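PDB 2PR7: haloacid dehalogenase/epoxide hydrolase family from Corynebacterium glutamicum ATCC 13032, which is uncharacterized but belongs to the haloacid dehalogenase-like hydrolases, binds a calcium ion and is probably a hydrolase. Local coordinates for residues A10-G15 with R21-L26; A78-A83 with R105-A110. All blocks are in the same frame, centred on the assembly; numbering follows the deposited sequence.

Overall arrangement
The chain opens with strand 4-7, the middle strand of a five-stranded parallel sheet, and runs past the calcium ion into a loop. Contact 1 folds this segment, 10-15, back onto helix 17-32 and closes a short loop through the start of that helix. The chain then builds strands 36-41 and 63-66 before contact 2 opens on helix 77-86; strand 94-98 follows, and helix 101-110 completes the pair. The two contacts are therefore in series, neither nested nor crossed, on opposite sides of the chain's centre, their own centres about 21 Å apart. Contact 1 ties the metal-binding loop to its following helix, whereas contact 2 joins the helices before and after strand 94-98, which meet over it.

Contact 1: residues A10-G15 with R21-L26; sequences AGVLDG and RRWRNL. With CA (calcium ion), chain C; EDO (1,2-ethanediol), chain D.
Leu13 CD2 and, farther along, Val12 CG1 both come from one side of the Trp23 indole, CG1 by the six-membered ring. Leu13 and Trp23 side chains meet at about a right angle: methyl CD2 of Leu13 stands 3.5 Å from the centroid of the five-membered ring of Trp23, 19° off its normal, a CH-pi contact. The branched end of leucine suits this role, since CG, anti to the carbonyl carbon (chi1 -62°), brings CD2 over the ring although the side chain does not start out toward the helix. Val12 comes in obliquely, its CG1 3.4 Å from CZ2 of Trp23.

Trp23 NE1 lies 3.1 Å from Val12 O, but the angle is too poor for a hydrogen bond; the N-H is used by the hydroxyl of Tyr117 instead. Phe120 packs edge-to-face with the indole, placing the contact against the start of helix 120-131.

Beside the indole, a 1,2-ethanediol, probably from the crystallisation liquor, links the segments. Its O2 gives a hydrogen bond to Leu13 O at 2.8 Å, and Arg24 NE reaches O1 at 3.0 Å, near the guanidinium plane.

Upstream, Gly11 N bonds to Asp14 OD1 at 2.8 Å, on the syn side and 34° out of the carboxylate plane. Glycine suits its backbone angles, where a CB would jam against the preceding carbonyl O. Ala10 O binds the calcium ion at 2.4 Å, with Asp8 and Asp99 completing the protein ligands. The chemistry implies an apolar seat for a loop whose beginning is polar and metal-bound, consistent with the active-site loop of this family.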
loop_
_atom_site.group_PDB
_atom_site.type_symbol
_atom_site.label_atom_id
_atom_site.label_comp_id
_atom_site.label_asym_id
_atom_site.label_seq_id
_atom_site.Cartn_x
_atom_site.Cartn_y
_atom_site.Cartn_z
ATOM N N ALA A 10 -5.457 -0.918 -7.821
ATOM C CA ALA A 10 -6.527 -1.651 -8.456
ATOM C C ALA A 10 -6.826 -2.906 -7.656
ATOM O O ALA A 10 -5.927 -3.658 -7.339
ATOM C CB ALA A 10 -6.120 -2.028 -9.912
ATOM N N GLY A 11 -8.083 -3.122 -7.327
ATOM C CA GLY A 11 -8.412 -4.271 -6.510
ATOM C C GLY A 11 -8.286 -4.096 -5.007
ATOM O O GLY A 11 -8.642 -5.015 -4.229
ATOM N N VAL A 12 -7.802 -2.930 -4.578
ATOM C CA VAL A 12 -7.665 -2.666 -3.164
ATOM C C VAL A 12 -8.341 -1.350 -2.815
ATOM O O VAL A 12 -9.210 -1.316 -1.933
ATOM C CB VAL A 12 -6.173 -2.675 -2.740
ATOM C CG1 VAL A 12 -6.059 -2.288 -1.253
ATOM C CG2 VAL A 12 -5.469 -4.056 -3.058
ATOM N N LEU A 13 -7.971 -0.260 -3.500
ATOM C CA LEU A 13 -8.405 1.101 -3.148
ATOM C C LEU A 13 -9.466 1.621 -4.082
ATOM O O LEU A 13 -9.942 2.759 -3.948
ATOM C CB LEU A 13 -7.188 2.074 -3.170
ATOM C CG LEU A 13 -6.065 1.771 -2.162
ATOM C CD1 LEU A 13 -4.837 2.715 -2.386
ATOM C CD2 LEU A 13 -6.587 1.856 -0.692
ATOM N N ASP A 14 -9.861 0.837 -5.087
ATOM C CA ASP A 14 -10.821 1.317 -6.066
ATOM C C ASP A 14 -12.168 0.588 -6.077
ATOM O O ASP A 14 -12.823 0.514 -7.120
ATOM C CB ASP A 14 -10.213 1.259 -7.448
ATOM C CG ASP A 14 -9.931 -0.119 -7.888
ATOM O OD1 ASP A 14 -9.929 -1.095 -7.096
ATOM O OD2 ASP A 14 -9.721 -0.271 -9.127
ATOM N N GLY A 15 -12.572 0.077 -4.914
ATOM C CA GLY A 15 -13.801 -0.672 -4.740
ATOM C C GLY A 15 -15.025 0.189 -4.581
ATOM O O GLY A 15 -15.115 1.300 -5.089
ATOM N N ARG A 21 -14.347 4.730 1.535
ATOM C CA ARG A 21 -14.474 5.525 2.793
ATOM C C ARG A 21 -13.693 4.852 3.916
ATOM O O ARG A 21 -13.014 5.523 4.722
ATOM C CB ARG A 21 -15.937 5.756 3.194
ATOM C CG ARG A 21 -16.725 6.756 2.333
ATOM C CD ARG A 21 -18.109 7.082 2.907
ATOM N NE ARG A 21 -18.992 5.898 3.023
ATOM C CZ ARG A 21 -19.864 5.514 2.095
ATOM N NH1 ARG A 21 -19.960 6.148 0.933
ATOM N NH2 ARG A 21 -20.637 4.455 2.295
ATOM N N ARG A 22 -13.850 3.543 4.058
ATOM C CA ARG A 22 -13.128 2.769 5.071
ATOM C C ARG A 22 -11.599 2.859 4.907
ATOM O O ARG A 22 -10.870 3.107 5.848
ATOM C CB ARG A 22 -13.642 1.312 5.183
ATOM C CG ARG A 22 -15.038 1.197 5.667
ATOM C CD ARG A 22 -15.442 -0.255 5.697
ATOM N NE ARG A 22 -14.848 -0.987 6.821
ATOM C CZ ARG A 22 -15.093 -2.273 7.055
ATOM N NH1 ARG A 22 -15.893 -2.923 6.228
ATOM N NH2 ARG A 22 -14.533 -2.910 8.084
ATOM N N TRP A 23 -11.137 2.815 3.687
ATOM C CA TRP A 23 -9.711 2.932 3.410
ATOM C C TRP A 23 -9.218 4.328 3.719
ATOM O O TRP A 23 -8.149 4.474 4.273
ATOM C CB TRP A 23 -9.482 2.651 1.943
ATOM C CG TRP A 23 -9.014 1.246 1.725
ATOM C CD1 TRP A 23 -9.676 0.247 1.096
ATOM C CD2 TRP A 23 -7.770 0.674 2.212
ATOM N NE1 TRP A 23 -8.904 -0.906 1.116
ATOM C CE2 TRP A 23 -7.730 -0.669 1.779
ATOM C CE3 TRP A 23 -6.678 1.202 2.909
ATOM C CZ2 TRP A 23 -6.636 -1.523 2.033
ATOM C CZ3 TRP A 23 -5.588 0.369 3.161
ATOM C CH2 TRP A 23 -5.584 -1.009 2.753
ATOM N N ARG A 24 -10.017 5.351 3.419
ATOM C CA ARG A 24 -9.593 6.716 3.681
ATOM C C ARG A 24 -9.435 6.969 5.166
ATOM O O ARG A 24 -8.487 7.584 5.618
ATOM C CB ARG A 24 -10.535 7.721 3.047
ATOM C CG ARG A 24 -10.289 7.835 1.554
ATOM C CD ARG A 24 -11.185 8.824 0.919
ATOM N NE ARG A 24 -10.934 8.871 -0.528
ATOM C CZ ARG A 24 -10.400 9.904 -1.179
ATOM N NH1 ARG A 24 -10.085 11.037 -0.545
ATOM N NH2 ARG A 24 -10.217 9.809 -2.490
ATOM N N ASN A 25 -10.324 6.398 5.961
ATOM C CA ASN A 25 -10.249 6.532 7.383
ATOM C C ASN A 25 -9.041 5.741 7.931
ATOM O O ASN A 25 -8.345 6.229 8.827
ATOM C CB ASN A 25 -11.588 6.066 8.013
ATOM C CG ASN A 25 -11.605 6.213 9.480
ATOM O OD1 ASN A 25 -11.472 7.324 9.999
ATOM N ND2 ASN A 25 -11.762 5.096 10.191
ATOM N N LEU A 26 -8.820 4.571 7.417
ATOM C CA LEU A 26 -7.697 3.769 7.848
ATOM C C LEU A 26 -6.355 4.476 7.512
ATOM O O LEU A 26 -5.494 4.610 8.370
ATOM C CB LEU A 26 -7.761 2.400 7.184
ATOM C CG LEU A 26 -6.698 1.376 7.510
ATOM C CD1 LEU A 26 -6.702 1.092 9.019
ATOM C CD2 LEU A 26 -6.976 0.126 6.673
HETATM CA CA CA C . -4.112 -5.262 -7.641
HETATM C C1 EDO D . -9.188 6.111 -2.336
HETATM O O1 EDO D . -10.535 6.588 -2.402
HETATM C C2 EDO D . -9.142 5.267 -1.088
HETATM O O2 EDO D . -9.726 3.997 -1.412
HETATM O O HOH W 1 -3.762 -5.308 -10.058
HETATM O O HOH W 2 -5.762 -6.272 -9.541
HETATM O O HOH W 3 -2.457 -7.040 -7.503
#

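Contact 2: residues A78-A83 with R105-A110; sequences AAFQAA and RGAVEA
One face of the Phe80 ring is taken by Ala107, whose CB sits 4.1 Å from the ring centroid and 15° off its normal, a CH-pi contact offset toward the rim. CA of Ala107 lies over the same face, while Gly106 C and Ala110 CB approach obliquely. These residues join two helices of the Rossmann-like alpha/beta fold of the haloacid dehalogenase family: 77-86 and 101-110 precede and follow strand 94-98 in the parallel sheet. Their axes, taken over the short segments, pass 10.2 Å apart at an angle of 72°, so the helices meet around one aromatic side chain and do not pack along their lengths.

Phenylalanine suits the place: it alone on segment 78-83 touches 105-110, its ring long enough to reach from one helix to the other. Its CG is anti to the carbonyl carbon (chi1 -57°), and from there the ring extends across to helix 101-110. The other helix answers with small residues: Phe80 CE2 lies against the bare backbone at Gly106, 3.8 Å from its C, and Ala107 and Ala110 each offer a single methyl. Ala110 is the more distant, its CB 4.5 Å from Phe80 CD2.

No hydrogen bond crosses between the segments, and the interaction is apolar packing. Beneath it, Leu96 of strand 94-98 touches both Phe80 and Ala107, while Leu40 of strand 36-41 also meets Phe80, so the pair packs over the sheet. At the nearest approach between the helices, ring atom CE2 of Phe80 lies 3.6 Å from the backbone N of Ala107.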
loop_
_atom_site.group_PDB
_atom_site.type_symbol
_atom_site.label_atom_id
_atom_site.label_comp_id
_atom_site.label_asym_id
_atom_site.label_seq_id
_atom_site.Cartn_x
_atom_site.Cartn_y
_atom_site.Cartn_z
ATOM N N ALA A 78 13.031 -5.289 -6.579
ATOM C CA ALA A 78 13.279 -3.875 -6.928
ATOM C C ALA A 78 12.066 -2.940 -6.811
ATOM O O ALA A 78 12.203 -1.763 -6.443
ATOM C CB ALA A 78 13.924 -3.773 -8.318
ATOM N N ALA A 79 10.877 -3.471 -7.095
ATOM C CA ALA A 79 9.648 -2.706 -7.000
ATOM C C ALA A 79 9.390 -2.437 -5.523
ATOM O O ALA A 79 9.090 -1.304 -5.118
ATOM C CB ALA A 79 8.508 -3.476 -7.626
ATOM N N PHE A 80 9.472 -3.475 -4.692
ATOM C CA PHE A 80 9.280 -3.265 -3.239
ATOM C C PHE A 80 10.318 -2.342 -2.623
ATOM O O PHE A 80 9.980 -1.486 -1.787
ATOM C CB PHE A 80 9.218 -4.606 -2.499
ATOM C CG PHE A 80 8.141 -5.518 -3.013
ATOM C CD1 PHE A 80 6.839 -5.082 -3.076
ATOM C CD2 PHE A 80 8.423 -6.783 -3.474
ATOM C CE1 PHE A 80 5.841 -5.886 -3.547
ATOM C CE2 PHE A 80 7.422 -7.589 -3.968
ATOM C CZ PHE A 80 6.134 -7.121 -4.015
ATOM N N GLN A 81 11.566 -2.499 -3.073
ATOM C CA GLN A 81 12.682 -1.678 -2.621
ATOM C C GLN A 81 12.433 -0.219 -2.951
ATOM O O GLN A 81 12.726 0.670 -2.141
ATOM C CB GLN A 81 13.984 -2.146 -3.266
ATOM C CG GLN A 81 15.231 -1.440 -2.729
ATOM C CD GLN A 81 15.504 -1.764 -1.288
ATOM O OE1 GLN A 81 15.294 -0.934 -0.412
ATOM N NE2 GLN A 81 15.950 -2.980 -1.023
ATOM N N ALA A 82 11.874 0.044 -4.129
ATOM C CA ALA A 82 11.603 1.422 -4.541
ATOM C C ALA A 82 10.547 2.034 -3.623
ATOM O O ALA A 82 10.614 3.210 -3.233
ATOM C CB ALA A 82 11.128 1.458 -6.003
ATOM N N ALA A 83 9.542 1.220 -3.279
ATOM C CA ALA A 83 8.465 1.694 -2.417
ATOM C C ALA A 83 8.991 2.022 -1.012
ATOM O O ALA A 83 8.720 3.104 -0.465
ATOM C CB ALA A 83 7.382 0.644 -2.343
ATOM N N ARG A 105 3.418 -12.959 -1.719
ATOM C CA ARG A 105 4.499 -13.933 -1.476
ATOM C C ARG A 105 5.868 -13.359 -1.840
ATOM O O ARG A 105 6.831 -13.506 -1.095
ATOM C CB ARG A 105 4.285 -15.205 -2.300
ATOM C CG ARG A 105 5.353 -16.322 -2.110
ATOM C CD ARG A 105 5.626 -16.742 -0.623
ATOM N NE ARG A 105 4.437 -17.090 0.142
ATOM C CZ ARG A 105 4.398 -17.151 1.476
ATOM N NH1 ARG A 105 5.503 -16.938 2.191
ATOM N NH2 ARG A 105 3.263 -17.462 2.109
ATOM N N GLY A 106 5.939 -12.659 -2.963
ATOM C CA GLY A 106 7.117 -11.927 -3.344
ATOM C C GLY A 106 7.586 -10.959 -2.284
ATOM O O GLY A 106 8.789 -10.772 -2.102
ATOM N N ALA A 107 6.638 -10.270 -1.657
ATOM C CA ALA A 107 6.989 -9.300 -0.646
ATOM C C ALA A 107 7.582 -9.994 0.555
ATOM O O ALA A 107 8.597 -9.571 1.103
ATOM C CB ALA A 107 5.785 -8.434 -0.251
ATOM N N VAL A 108 6.928 -11.063 0.974
ATOM C CA VAL A 108 7.396 -11.855 2.141
ATOM C C VAL A 108 8.810 -12.392 1.881
ATOM O O VAL A 108 9.675 -12.320 2.731
ATOM C CB VAL A 108 6.331 -12.947 2.483
ATOM C CG1 VAL A 108 6.909 -13.929 3.461
ATOM C CG2 VAL A 108 5.001 -12.295 3.017
ATOM N N GLU A 109 9.029 -12.878 0.691
ATOM C CA GLU A 109 10.348 -13.369 0.297
ATOM C C GLU A 109 11.421 -12.271 0.334
ATOM O O GLU A 109 12.591 -12.555 0.612
ATOM C CB GLU A 109 10.281 -14.001 -1.088
ATOM C CG GLU A 109 9.426 -15.278 -1.095
ATOM C CD GLU A 109 9.269 -15.884 -2.507
ATOM O OE1 GLU A 109 9.400 -15.139 -3.520
ATOM O OE2 GLU A 109 9.008 -17.110 -2.584
ATOM N N ALA A 110 11.036 -11.042 0.028
ATOM C CA ALA A 110 11.931 -9.873 0.104
ATOM C C ALA A 110 12.125 -9.362 1.540
ATOM O O ALA A 110 12.964 -8.505 1.779
ATOM C CB ALA A 110 11.425 -8.757 -0.780
#